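Local coordinates for metallopeptidase family protein (Thermus thermophilus, PDB 2EJQ) that is of unknown function but belongs to the zincin-like metallopeptidase family and binds metal ions, so it may act as a metal-dependent peptidase, at residues A[29-34]-A[69-74]. The protein carries 1 engineered substitution. Sequence-based numbering, arbitrary orientation.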
ATOM      1  N   HIS A  29       0.909  -5.835  -1.511  1.00 41.77           N
ATOM      2  CA  HIS A  29      -0.046  -6.537  -2.369  1.00 38.35           C
ATOM      3  C   HIS A  29      -0.456  -5.610  -3.524  1.00 40.88           C
ATOM      4  O   HIS A  29      -0.760  -4.440  -3.307  1.00 42.50           O
ATOM      5  CB  HIS A  29      -1.312  -6.923  -1.591  1.00 41.79           C
ATOM      6  CG  HIS A  29      -1.128  -8.068  -0.642  1.00 48.17           C
ATOM      7  ND1 HIS A  29      -0.502  -9.240  -1.001  1.00 47.57           N
ATOM      8  CD2 HIS A  29      -1.525  -8.234   0.643  1.00 47.88           C
ATOM      9  CE1 HIS A  29      -0.521 -10.080   0.019  1.00 44.62           C
ATOM     10  NE2 HIS A  29      -1.137  -9.493   1.029  1.00 45.51           N
ATOM     11  N   VAL A  30      -0.468  -6.119  -4.747  1.00 39.91           N
ATOM     12  CA  VAL A  30      -0.876  -5.289  -5.872  1.00 43.28           C
ATOM     13  C   VAL A  30      -2.146  -5.847  -6.493  1.00 46.03           C
ATOM     14  O   VAL A  30      -2.207  -7.021  -6.852  1.00 48.60           O
ATOM     15  CB  VAL A  30       0.214  -5.205  -6.962  1.00 43.89           C
ATOM     16  CG1 VAL A  30      -0.286  -4.371  -8.128  1.00 39.70           C
ATOM     17  CG2 VAL A  30       1.473  -4.595  -6.387  1.00 49.26           C
ATOM     18  N   PHE A  31      -3.164  -5.005  -6.605  1.00 46.50           N
ATOM     19  CA  PHE A  31      -4.432  -5.427  -7.178  1.00 48.47           C
ATOM     20  C   PHE A  31      -4.702  -4.668  -8.465  1.00 55.18           C
ATOM     21  O   PHE A  31      -4.326  -3.496  -8.597  1.00 55.01           O
ATOM     22  CB  PHE A  31      -5.569  -5.195  -6.181  1.00 49.54           C
ATOM     23  CG  PHE A  31      -5.353  -5.871  -4.864  1.00 53.25           C
ATOM     24  CD1 PHE A  31      -4.629  -5.240  -3.854  1.00 49.34           C
ATOM     25  CD2 PHE A  31      -5.817  -7.167  -4.650  1.00 54.40           C
ATOM     26  CE1 PHE A  31      -4.370  -5.887  -2.654  1.00 56.41           C
ATOM     27  CE2 PHE A  31      -5.559  -7.830  -3.443  1.00 53.96           C
ATOM     28  CZ  PHE A  31      -4.833  -7.186  -2.444  1.00 49.58           C
ATOM     29  N   PRO A  32      -5.355  -5.329  -9.437  1.00 52.76           N
ATOM     30  CA  PRO A  32      -5.679  -4.721 -10.733  1.00 50.50           C
ATOM     31  C   PRO A  32      -6.815  -3.709 -10.644  1.00 49.85           C
ATOM     32  O   PRO A  32      -6.908  -2.784 -11.456  1.00 51.53           O
ATOM     33  CB  PRO A  32      -6.096  -5.917 -11.592  1.00 50.05           C
ATOM     34  CG  PRO A  32      -5.552  -7.134 -10.851  1.00 53.44           C
ATOM     35  CD  PRO A  32      -5.764  -6.744  -9.418  1.00 54.25           C
ATOM     36  N   GLU A  33      -7.688  -3.888  -9.662  1.00 47.20           N
ATOM     37  CA  GLU A  33      -8.840  -3.013  -9.534  1.00 49.24           C
ATOM     38  C   GLU A  33      -8.532  -1.612  -9.025  1.00 51.16           C
ATOM     39  O   GLU A  33      -7.464  -1.352  -8.454  1.00 42.59           O
ATOM     40  CB  GLU A  33      -9.904  -3.648  -8.629  1.00 54.52           C
ATOM     41  CG  GLU A  33     -10.386  -5.029  -9.058  1.00 63.92           C
ATOM     42  CD  GLU A  33      -9.397  -6.134  -8.704  1.00 71.99           C
ATOM     43  OE1 GLU A  33      -8.662  -5.982  -7.701  1.00 71.34           O
ATOM     44  OE2 GLU A  33      -9.367  -7.160  -9.417  1.00 74.32           O
ATOM     45  N   ALA A  34      -9.489  -0.712  -9.251  1.00 46.66           N
ATOM     46  CA  ALA A  34      -9.391   0.674  -8.810  1.00 47.47           C
ATOM     47  C   ALA A  34     -10.176   0.773  -7.513  1.00 50.99           C
ATOM     48  O   ALA A  34     -11.013  -0.078  -7.228  1.00 46.27           O
ATOM     49  CB  ALA A  34     -10.002   1.598  -9.845  1.00 40.46           C
ATOM     50  N   ALA A  69      -1.332  -2.209   0.357  1.00 40.51           N
ATOM     51  CA  ALA A  69      -2.023  -2.599  -0.864  1.00 33.18           C
ATOM     52  C   ALA A  69      -1.916  -1.467  -1.877  1.00 41.06           C
ATOM     53  O   ALA A  69      -1.996  -0.296  -1.508  1.00 39.99           O
ATOM     54  CB  ALA A  69      -3.483  -2.891  -0.568  1.00 37.43           C
ATOM     55  N   LEU A  70      -1.713  -1.824  -3.143  1.00 40.16           N
ATOM     56  CA  LEU A  70      -1.641  -0.847  -4.221  1.00 41.86           C
ATOM     57  C   LEU A  70      -2.766  -1.190  -5.202  1.00 44.86           C
ATOM     58  O   LEU A  70      -3.024  -2.364  -5.476  1.00 43.83           O
ATOM     59  CB  LEU A  70      -0.278  -0.894  -4.923  1.00 44.43           C
ATOM     60  CG  LEU A  70       0.930  -0.281  -4.189  1.00 50.33           C
ATOM     61  CD1 LEU A  70       2.166  -0.357  -5.072  1.00 46.49           C
ATOM     62  CD2 LEU A  70       0.648   1.159  -3.842  1.00 52.52           C
ATOM     63  N   TYR A  71      -3.448  -0.168  -5.712  1.00 39.26           N
ATOM     64  CA  TYR A  71      -4.547  -0.382  -6.643  1.00 40.96           C
ATOM     65  C   TYR A  71      -4.156   0.135  -8.024  1.00 41.27           C
ATOM     66  O   TYR A  71      -4.185   1.337  -8.276  1.00 39.06           O
ATOM     67  CB  TYR A  71      -5.787   0.342  -6.124  1.00 39.20           C
ATOM     68  CG  TYR A  71      -6.185  -0.131  -4.744  1.00 47.15           C
ATOM     69  CD1 TYR A  71      -6.683  -1.418  -4.551  1.00 50.05           C
ATOM     70  CD2 TYR A  71      -6.008   0.684  -3.621  1.00 42.52           C
ATOM     71  CE1 TYR A  71      -6.990  -1.885  -3.287  1.00 49.43           C
ATOM     72  CE2 TYR A  71      -6.314   0.222  -2.351  1.00 51.22           C
ATOM     73  CZ  TYR A  71      -6.803  -1.066  -2.192  1.00 50.49           C
ATOM     74  OH  TYR A  71      -7.086  -1.547  -0.936  1.00 47.54           O
ATOM     75  N   TYR A  72      -3.785  -0.783  -8.912  1.00 39.59           N
ATOM     76  CA  TYR A  72      -3.388  -0.413 -10.262  1.00 43.58           C
ATOM     77  C   TYR A  72      -4.477   0.374 -10.989  1.00 42.17           C
ATOM     78  O   TYR A  72      -4.184   1.339 -11.691  1.00 36.61           O
ATOM     79  CB  TYR A  72      -3.019  -1.661 -11.061  1.00 45.91           C
ATOM     80  CG  TYR A  72      -2.651  -1.378 -12.501  1.00 46.64           C
ATOM     81  CD1 TYR A  72      -1.550  -0.583 -12.811  1.00 47.12           C
ATOM     82  CD2 TYR A  72      -3.402  -1.910 -13.553  1.00 44.27           C
ATOM     83  CE1 TYR A  72      -1.200  -0.326 -14.128  1.00 50.39           C
ATOM     84  CE2 TYR A  72      -3.062  -1.659 -14.883  1.00 44.05           C
ATOM     85  CZ  TYR A  72      -1.954  -0.866 -15.163  1.00 53.51           C
ATOM     86  OH  TYR A  72      -1.570  -0.631 -16.467  1.00 49.51           O
ATOM     87  N   GLY A  73      -5.731  -0.024 -10.805  1.00 41.75           N
ATOM     88  CA  GLY A  73      -6.824   0.678 -11.460  1.00 43.30           C
ATOM     89  C   GLY A  73      -6.938   2.138 -11.050  1.00 47.30           C
ATOM     90  O   GLY A  73      -7.316   2.992 -11.856  1.00 45.39           O
ATOM     91  N   SER A  74      -6.632   2.435  -9.787  1.00 45.84           N
ATOM     92  CA  SER A  74      -6.698   3.810  -9.313  1.00 45.19           C
ATOM     93  C   SER A  74      -5.627   4.649  -9.996  1.00 43.77           C
ATOM     94  O   SER A  74      -5.867   5.808 -10.315  1.00 41.59           O
ATOM     95  CB  SER A  74      -6.515   3.873  -7.799  1.00 44.60           C
ATOM     96  OG  SER A  74      -7.621   3.306  -7.138  1.00 42.74           O
TER
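F31 and Y71 form the last bridged pair of two parallel strands, and their side chains run alongside each other on one face of the sheet. Both take the same first torsion, CG anti to the carbonyl carbon (chi1 -56° and -58°), and they touch obliquely, F31 CD1 lying 4.1 Å from Y71 CE1. The edge of the F31 ring, at CE1, meets A69 CB at 3.8 Å. On the other face V30 CG2 meets L70 CB at 4.3 Å.

Backbone bonds fix this register: L70 N donates to H29 O, F31 N to L70 O almost straight (171°), and Y72 N to F31 O at 2.8 Å. The last carries the strand-type bonding into the first turn of helix 72-78, with Y71 as N-cap: a parallel strand pair running straight into a helix N-terminus. G73 lies so close to the backbone of 33-34 that a beta carbon would clash; A34 CB rests 3.3 Å from G73 C.

The Y72 side chain lies near L76, a Mg(2+) site empty here. Strand 67-71 is central, with antiparallel strand 47-50 on its other side, where E48 accepts a hydrogen bond from Y71 OH. V30 and L70 face helix 3-16, while L70 also touches T92 of helix 85-105.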